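PDB 3FJU: carboxypeptidase A inhibitor from Ascaris suum, which is a secreted metalloprotease inhibitor that blocks carboxypeptidase A. Local coordinates for residues B[29-32]-B[33-37]; B[55-59]-B[60-64]; B[16-19]-B[20-23]; B[40-43]-B[44-48]. All coordinates share one frame; numbering follows the deposited sequence.

From the N terminus, contact 3 comes first and closes the hairpin of strands 15-17 and 22-24. Contact 1 then follows the later turns of helix 26-36, contact 4 folds the loop after the helix back on itself, and contact 2 closes the hairpin of strands 55-57 and 60-62. The four lie in series, with none nested in or crossing another. Side chains and disulfides tie them together. Ile29 of contact 1 packs on Val17 of contact 3, and Asn20 of contact 3 bonds to backbone carbonyls in contact 4. The Cys32-Cys60 bridge joins helix to second hairpin, and Cys41-Cys56 and Cys47-Cys61 fasten loop 40-48 to that hairpin.

Contact 1 (B[29-32]-B[33-37]); sequences IQRC and EKEHF. With ZN (zinc ion), chain C.
Arg31 and Glu35, one helical turn apart, meet beside a zinc ion. Glu35 OE1 is 2.6 Å from the zinc, which is also bound by NE2 of the adjacent His36 and by two waters. Glu35 OE1 also accepts a weak, fairly straight hydrogen bond from Arg31 NH1 (3.3 Å), part of a salt bridge. The oxygen lies at the edge of the guanidinium and in its plane, while the carboxylate itself is turned 76° from that plane. With CG anti to its backbone N (chi1 -178°), Arg31 lays CG against the acid, 3.4 Å from Glu35 CD, and a bend at chi3 brings the guanidinium round to the carboxylate. On the zinc's other protein ligand, Glu35 CB rests over one face of the His36 imidazole, toward its rim.

Behind this first shell stands the helix backbone. Glu35 N bonds to Arg31 O at 2.8 Å. A weaker bond joins His36 N to Cys32 O at 3.1 Å, and the two hold the backbone from which Glu35 and His36 reach the zinc. Farther out, the stronger partners of the guanidinium are Glu28 and the carbonyl of Lys58, and the disulfide from Cys32 to Cys60 fastens this turn to the second hairpin. Glu35 OE1 thus serves metal and guanidinium together, two positive centres that would probably favour its ionised form.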
# COMPACT_ATOMS: atom_id res chain seq x y z
N ILE B 29 17.13 9.38 20.09
CA ILE B 29 16.20 8.49 20.80
C ILE B 29 14.78 9.09 20.77
O ILE B 29 13.81 8.40 20.41
CB ILE B 29 16.69 8.22 22.23
CG1 ILE B 29 17.97 7.36 22.21
CG2 ILE B 29 15.59 7.60 23.08
CD1 ILE B 29 18.70 7.31 23.52
N GLN B 30 14.66 10.36 21.14
CA GLN B 30 13.39 11.08 21.10
C GLN B 30 12.76 11.08 19.71
O GLN B 30 11.54 10.82 19.58
CB GLN B 30 13.56 12.51 21.59
CG GLN B 30 13.68 12.61 23.09
CD GLN B 30 14.17 13.99 23.60
OE1 GLN B 30 14.10 14.27 24.81
NE2 GLN B 30 14.66 14.85 22.69
N ARG B 31 13.56 11.37 18.67
CA ARG B 31 13.02 11.46 17.30
C ARG B 31 12.49 10.10 16.84
O ARG B 31 11.40 10.03 16.26
CB ARG B 31 14.07 11.99 16.32
CG ARG B 31 13.59 12.15 14.90
CD ARG B 31 14.68 12.61 13.96
NE ARG B 31 15.71 11.58 13.77
CZ ARG B 31 15.62 10.54 12.94
NH1 ARG B 31 14.54 10.33 12.20
NH2 ARG B 31 16.63 9.69 12.87
N CYS B 32 13.26 9.04 17.05
CA CYS B 32 12.82 7.74 16.55
C CYS B 32 11.54 7.28 17.24
O CYS B 32 10.68 6.68 16.60
CB CYS B 32 13.92 6.69 16.65
SG CYS B 32 15.31 7.02 15.54
N GLU B 33 11.41 7.60 18.53
CA GLU B 33 10.22 7.23 19.30
C GLU B 33 9.01 8.07 18.89
O GLU B 33 7.88 7.54 18.68
CB GLU B 33 10.52 7.41 20.79
CG GLU B 33 9.43 6.88 21.71
CD GLU B 33 9.78 7.09 23.19
OE1 GLU B 33 10.20 8.22 23.53
OE2 GLU B 33 9.63 6.15 24.00
N LYS B 34 9.22 9.38 18.76
CA LYS B 34 8.13 10.30 18.43
C LYS B 34 7.64 10.18 17.00
O LYS B 34 6.42 10.15 16.77
CB LYS B 34 8.53 11.74 18.77
CG LYS B 34 8.70 11.96 20.27
CD LYS B 34 7.54 11.35 21.05
CE LYS B 34 8.03 10.48 22.20
NZ LYS B 34 6.93 9.71 22.83
N GLU B 35 8.57 10.12 16.05
CA GLU B 35 8.22 10.13 14.63
C GLU B 35 7.81 8.76 14.14
O GLU B 35 7.00 8.66 13.21
CB GLU B 35 9.38 10.64 13.75
CG GLU B 35 9.79 12.11 13.91
CD GLU B 35 10.85 12.59 12.89
OE1 GLU B 35 11.57 11.78 12.21
OE2 GLU B 35 10.98 13.82 12.76
N HIS B 36 8.39 7.72 14.75
CA HIS B 36 8.32 6.37 14.20
C HIS B 36 8.05 5.24 15.21
O HIS B 36 8.03 4.05 14.82
CB HIS B 36 9.61 6.08 13.39
CG HIS B 36 9.80 7.00 12.23
ND1 HIS B 36 8.93 7.03 11.16
CD2 HIS B 36 10.75 7.93 11.97
CE1 HIS B 36 9.34 7.93 10.28
NE2 HIS B 36 10.44 8.50 10.76
N PHE B 37 7.82 5.60 16.47
CA PHE B 37 7.57 4.61 17.55
C PHE B 37 8.55 3.44 17.51
O PHE B 37 8.19 2.26 17.59
CB PHE B 37 6.11 4.15 17.57
CG PHE B 37 5.16 5.26 17.92
CD1 PHE B 37 4.80 6.20 16.96
CD2 PHE B 37 4.67 5.39 19.22
CE1 PHE B 37 3.96 7.27 17.29
CE2 PHE B 37 3.80 6.43 19.55
CZ PHE B 37 3.44 7.37 18.57
ZN ZN C . 11.17 10.50 10.01
O HOH W 1 8.73 11.30 10.08
O HOH W 2 12.86 10.00 8.79

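Contact 2 (B[55-59]-B[60-64]); sequences ICNKG and CCWDL. Unlike the reference sequence in segment 55-59: Gly59 (reference Leu). Unlike the reference sequence in segment 60-64: Cys60 (reference Pro), Cys61 (reference Trp), Trp62 (reference Gly), Asp63 (reference Leu).
Strands 55-57 and 60-62 form a beta hairpin with a two-residue loop, in which Ile55 pairs with Trp62 and Asn57 with Cys60. A type I' turn runs from Asn57 to Cys60, with Lys58 and Gly59 as the turn residues, both with positive phi. Ile55 and Trp62 exchange two backbone bonds, from Trp62 N to Ile55 O (2.7 Å) and from Ile55 N to Trp62 O (2.9 Å). Asn57 and Cys60 likewise exchange two bonds, next to the turn.

Asn57 and Trp62 project from the same face of the hairpin. Asn57 CG lies anti to the backbone N (chi1 -169°), carrying the amide out over the indole. Asn57 ND2 sits 3.2 Å above the Trp62 indole plane, over its centre, with the amide plane nearly perpendicular to the ring at 84°. Asn57 CB adds a CH-pi contact, 3.8 Å from the centroid of the Trp62 five-membered ring. The same amide nitrogen, ND2, donates to the backbone of another protein chain, and the Trp62 ring meets that of His36. On the opposite face of this cystine-rich hairpin, Cys56 and Cys61 form a non-hydrogen-bonded pair, each carrying a disulfide to loop 40-48.

A water in the plane of the indole, at its edge, accepts from Trp62 NE1 (2.9 Å) and donates to Lys58 O, bridging ring and turn. Toward the C-terminal end, Ile55 crosses Leu64 at about a right angle, with Ile55 CG2 4.0 Å from Leu64 CD2. Leu64 and Asp63 both reach the other protein chain.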
# COMPACT_ATOMS: atom_id res chain seq x y z
N ILE B 55 14.54 -2.75 8.96
CA ILE B 55 15.76 -2.17 8.35
C ILE B 55 16.13 -0.88 9.06
O ILE B 55 15.28 -0.27 9.71
CB ILE B 55 15.55 -1.85 6.84
CG1 ILE B 55 14.41 -0.84 6.61
CG2 ILE B 55 15.36 -3.15 6.08
CD1 ILE B 55 14.38 -0.08 5.22
N CYS B 56 17.39 -0.46 8.94
CA CYS B 56 17.79 0.85 9.42
C CYS B 56 17.62 1.83 8.29
O CYS B 56 18.26 1.72 7.24
CB CYS B 56 19.22 0.87 9.94
SG CYS B 56 19.62 2.41 10.78
N ASN B 57 16.73 2.78 8.49
CA ASN B 57 16.44 3.78 7.49
C ASN B 57 16.40 5.14 8.14
O ASN B 57 15.62 5.38 9.07
CB ASN B 57 15.10 3.45 6.85
CG ASN B 57 14.82 4.27 5.61
OD1 ASN B 57 15.64 4.32 4.69
ND2 ASN B 57 13.64 4.87 5.55
N LYS B 58 17.26 6.05 7.67
CA LYS B 58 17.26 7.42 8.18
C LYS B 58 17.37 7.49 9.71
O LYS B 58 16.66 8.24 10.39
CB LYS B 58 16.06 8.18 7.63
CG LYS B 58 16.20 8.33 6.12
CD LYS B 58 15.16 9.23 5.53
CE LYS B 58 13.86 8.50 5.32
NZ LYS B 58 13.21 9.00 4.08
N GLY B 59 18.24 6.64 10.23
CA GLY B 59 18.62 6.68 11.64
C GLY B 59 17.70 5.95 12.61
O GLY B 59 17.99 5.94 13.81
N CYS B 60 16.61 5.36 12.11
CA CYS B 60 15.68 4.58 12.96
C CYS B 60 15.36 3.19 12.37
O CYS B 60 15.48 2.99 11.16
CB CYS B 60 14.36 5.34 13.13
SG CYS B 60 14.53 7.09 13.67
N CYS B 61 14.96 2.24 13.23
CA CYS B 61 14.56 0.90 12.77
C CYS B 61 13.15 0.91 12.19
O CYS B 61 12.18 0.99 12.93
CB CYS B 61 14.64 -0.12 13.91
SG CYS B 61 16.34 -0.47 14.43
N TRP B 62 13.07 0.86 10.86
CA TRP B 62 11.79 0.93 10.12
C TRP B 62 11.27 -0.44 9.73
O TRP B 62 12.04 -1.37 9.50
CB TRP B 62 12.03 1.67 8.80
CG TRP B 62 12.05 3.19 8.89
CD1 TRP B 62 12.68 3.98 9.83
CD2 TRP B 62 11.44 4.08 7.96
NE1 TRP B 62 12.47 5.30 9.54
CE2 TRP B 62 11.72 5.39 8.39
CE3 TRP B 62 10.67 3.90 6.79
CZ2 TRP B 62 11.27 6.52 7.70
CZ3 TRP B 62 10.22 5.01 6.10
CH2 TRP B 62 10.52 6.31 6.55
N ASP B 63 9.96 -0.56 9.63
CA ASP B 63 9.38 -1.70 8.91
C ASP B 63 9.50 -1.51 7.40
O ASP B 63 9.68 -0.38 6.91
CB ASP B 63 7.90 -1.85 9.25
CG ASP B 63 7.67 -2.58 10.56
OD1 ASP B 63 8.19 -3.70 10.68
OD2 ASP B 63 6.94 -2.07 11.46
N LEU B 64 9.36 -2.61 6.66
CA LEU B 64 9.12 -2.54 5.21
C LEU B 64 7.63 -2.29 5.07
O LEU B 64 6.81 -2.99 5.69
CB LEU B 64 9.52 -3.84 4.52
CG LEU B 64 11.02 -4.19 4.45
CD1 LEU B 64 11.80 -2.97 3.89
CD2 LEU B 64 11.63 -4.68 5.79
O HOH W 3 13.85 7.68 10.52

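Contact 3 (B[16-19]-B[20-23]); sequences CVQK and NKIC
Lys21 curls back over Gln18, and its ammonium grips that residue twice. Lys21 NZ lies 2.6 Å from Gln18 O, in the carbonyl plane and on a lone pair, and 2.8 Å from Gln18 OE1, where it is tilted 30° from the amide carbonyl plane. Bends at chi2 and chi4 of the lysine, and at chi2 of the glutamine, bring the two ends together; Gln18 NE2 is held in turn by Leu5 O.

In the backbone, Lys21 N makes a weak bond to Val17 O, while Val17 N donates to Ile22 O at 2.8 Å. Lys21 and Ile22 thus both face Val17, a G1 beta bulge at the loop end of the hairpin of strands 15-17 and 22-24, with Lys21 in the positive-phi position. Next along the strands, Cys16 and Cys23 form a non-hydrogen-bonded pair whose disulfides run to Cys4 and Cys10.

The Asn20 side chain comes back against Val17. Its CG stands between backbone N and carbonyl carbon (chi1 63°), which sets Asn20 OD1 against the valine, 3.2 Å from Val17 CG1. This oxygen is buried without a polar partner, but Asn20 ND2 donates to the carbonyls of Asp46 and Pro40.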
# COMPACT_ATOMS: atom_id res chain seq x y z
N CYS B 16 22.59 4.60 26.40
CA CYS B 16 22.50 3.23 25.91
C CYS B 16 21.05 2.84 25.62
O CYS B 16 20.19 2.83 26.52
CB CYS B 16 23.11 2.24 26.91
SG CYS B 16 23.39 0.62 26.15
N VAL B 17 20.78 2.55 24.35
CA VAL B 17 19.46 2.06 23.96
C VAL B 17 19.39 0.58 24.35
O VAL B 17 20.12 -0.26 23.80
CB VAL B 17 19.21 2.27 22.45
CG1 VAL B 17 17.81 1.77 22.06
CG2 VAL B 17 19.33 3.77 22.09
N GLN B 18 18.50 0.24 25.28
CA GLN B 18 18.51 -1.12 25.81
C GLN B 18 18.02 -2.19 24.85
O GLN B 18 18.49 -3.32 24.90
CB GLN B 18 17.79 -1.20 27.16
CG GLN B 18 18.60 -0.57 28.31
CD GLN B 18 19.92 -1.27 28.60
OE1 GLN B 18 20.05 -2.49 28.45
NE2 GLN B 18 20.91 -0.49 29.01
N LYS B 19 17.10 -1.82 23.96
CA LYS B 19 16.55 -2.81 23.04
C LYS B 19 17.62 -3.39 22.11
O LYS B 19 17.69 -4.62 21.92
CB LYS B 19 15.38 -2.21 22.24
CG LYS B 19 14.32 -3.21 21.88
CD LYS B 19 13.09 -2.58 21.24
CE LYS B 19 12.07 -2.11 22.26
NZ LYS B 19 10.72 -1.94 21.62
N ASN B 20 18.50 -2.53 21.58
CA ASN B 20 19.55 -2.98 20.66
C ASN B 20 21.00 -2.78 21.13
O ASN B 20 21.93 -3.07 20.40
CB ASN B 20 19.33 -2.42 19.23
CG ASN B 20 19.39 -0.89 19.18
OD1 ASN B 20 19.46 -0.21 20.21
ND2 ASN B 20 19.33 -0.34 17.96
N LYS B 21 21.16 -2.27 22.35
CA LYS B 21 22.49 -2.13 23.00
C LYS B 21 23.47 -1.29 22.18
O LYS B 21 24.62 -1.67 21.94
CB LYS B 21 23.09 -3.51 23.34
CG LYS B 21 22.21 -4.32 24.28
CD LYS B 21 22.06 -3.66 25.63
CE LYS B 21 21.46 -4.62 26.64
NZ LYS B 21 19.97 -4.62 26.63
N ILE B 22 22.98 -0.14 21.74
CA ILE B 22 23.85 0.82 21.08
C ILE B 22 23.67 2.19 21.72
O ILE B 22 22.62 2.52 22.29
CB ILE B 22 23.62 0.94 19.54
CG1 ILE B 22 22.30 1.66 19.22
CG2 ILE B 22 23.69 -0.44 18.87
CD1 ILE B 22 22.21 2.24 17.80
N CYS B 23 24.73 2.98 21.61
CA CYS B 23 24.73 4.35 22.09
C CYS B 23 24.04 5.25 21.08
O CYS B 23 24.19 5.08 19.85
CB CYS B 23 26.17 4.81 22.31
SG CYS B 23 27.03 3.90 23.58

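Contact 4 (B[40-43]-B[44-48]); sequences PCKS and NNDCQ
Ser43 OG meets the second segment at Asn45, whose CB lies 3.7 Å from this Ser43 OG. Just before it, Asn44 begins the short 3-10 segment 44-46, and its OD1 accepts from Cys56 N on strand 55-57.

Asp46 carries most of the contact. Its backbone N donates to Ser43 O at 2.9 Å, closing the 3-10 turn. With CG anti to the carbonyl carbon (chi1 -53°), the side chain turns back toward segment 40-43, where Asp46 OD2 takes two amides. Lys42 N lies 2.8 Å from Asp46 OD2, on its anti lone pair, whereas Ser43 N, 3.0 Å from the same OD2, comes in from above the carboxylate plane, 42° out of it. A water donates to Asp46 OD2 as well and is hydrogen-bonded to Ser43 OG (2.7 Å). Nearer the backbone, Asp46 CB lies 3.7 Å from Cys41 CB.

Cys47 brings its SG to within 3.6 Å of Cys41 CB; the two cysteines are not joined to each other, each being bridged to the hairpin 55-62. Three donors converging on one carboxylate oxygen hold the chain folded back here and would probably stabilise the negative charge of Asp46.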
# COMPACT_ATOMS: atom_id res chain seq x y z
N PRO B 40 16.64 4.06 17.56
CA PRO B 40 17.69 4.46 16.62
C PRO B 40 18.56 3.29 16.19
O PRO B 40 18.63 2.25 16.86
CB PRO B 40 18.56 5.42 17.44
CG PRO B 40 17.79 5.77 18.62
CD PRO B 40 16.92 4.59 18.91
N CYS B 41 19.29 3.51 15.10
CA CYS B 41 20.23 2.54 14.59
C CYS B 41 21.28 3.27 13.76
O CYS B 41 21.06 4.40 13.30
CB CYS B 41 19.50 1.52 13.71
SG CYS B 41 18.43 2.31 12.44
N LYS B 42 22.40 2.59 13.56
CA LYS B 42 23.47 3.07 12.68
C LYS B 42 23.50 2.27 11.39
O LYS B 42 23.88 2.80 10.34
CB LYS B 42 24.81 3.00 13.39
CG LYS B 42 24.89 3.76 14.70
CD LYS B 42 24.81 5.26 14.50
CE LYS B 42 25.58 5.98 15.61
NZ LYS B 42 24.98 7.30 15.87
N SER B 43 23.12 0.99 11.48
CA SER B 43 22.99 0.12 10.30
C SER B 43 21.92 -0.93 10.51
O SER B 43 21.40 -1.07 11.63
CB SER B 43 24.33 -0.56 9.98
OG SER B 43 24.63 -1.55 10.94
N ASN B 44 21.61 -1.70 9.46
CA ASN B 44 20.59 -2.76 9.54
C ASN B 44 20.84 -3.74 10.69
O ASN B 44 19.90 -4.26 11.29
CB ASN B 44 20.48 -3.55 8.22
CG ASN B 44 19.78 -2.78 7.10
OD1 ASN B 44 19.25 -1.70 7.31
ND2 ASN B 44 19.82 -3.32 5.89
N ASN B 45 22.12 -3.99 10.98
CA ASN B 45 22.50 -4.90 12.05
C ASN B 45 21.93 -4.50 13.42
O ASN B 45 21.63 -5.36 14.24
CB ASN B 45 24.03 -4.99 12.07
CG ASN B 45 24.54 -6.15 12.89
OD1 ASN B 45 24.24 -7.32 12.64
ND2 ASN B 45 25.37 -5.83 13.86
N ASP B 46 21.73 -3.20 13.63
CA ASP B 46 21.17 -2.70 14.89
C ASP B 46 19.64 -2.89 14.99
O ASP B 46 19.03 -2.48 15.98
CB ASP B 46 21.54 -1.23 15.08
CG ASP B 46 23.03 -0.98 14.95
OD1 ASP B 46 23.81 -1.83 15.43
OD2 ASP B 46 23.41 0.05 14.36
N CYS B 47 19.04 -3.51 13.98
CA CYS B 47 17.58 -3.69 13.96
C CYS B 47 17.13 -5.17 14.00
O CYS B 47 15.95 -5.49 13.76
CB CYS B 47 16.99 -2.96 12.74
SG CYS B 47 17.26 -1.17 12.73
N GLN B 48 18.05 -6.05 14.36
CA GLN B 48 17.84 -7.51 14.27
C GLN B 48 16.96 -8.12 15.38
O GLN B 48 16.63 -9.32 15.32
CB GLN B 48 19.21 -8.23 14.22
CG GLN B 48 19.96 -8.20 15.56
CD GLN B 48 21.32 -8.91 15.52
OE1 GLN B 48 21.39 -10.13 15.29
NE2 GLN B 48 22.40 -8.16 15.75
O HOH W 4 25.72 -0.68 13.24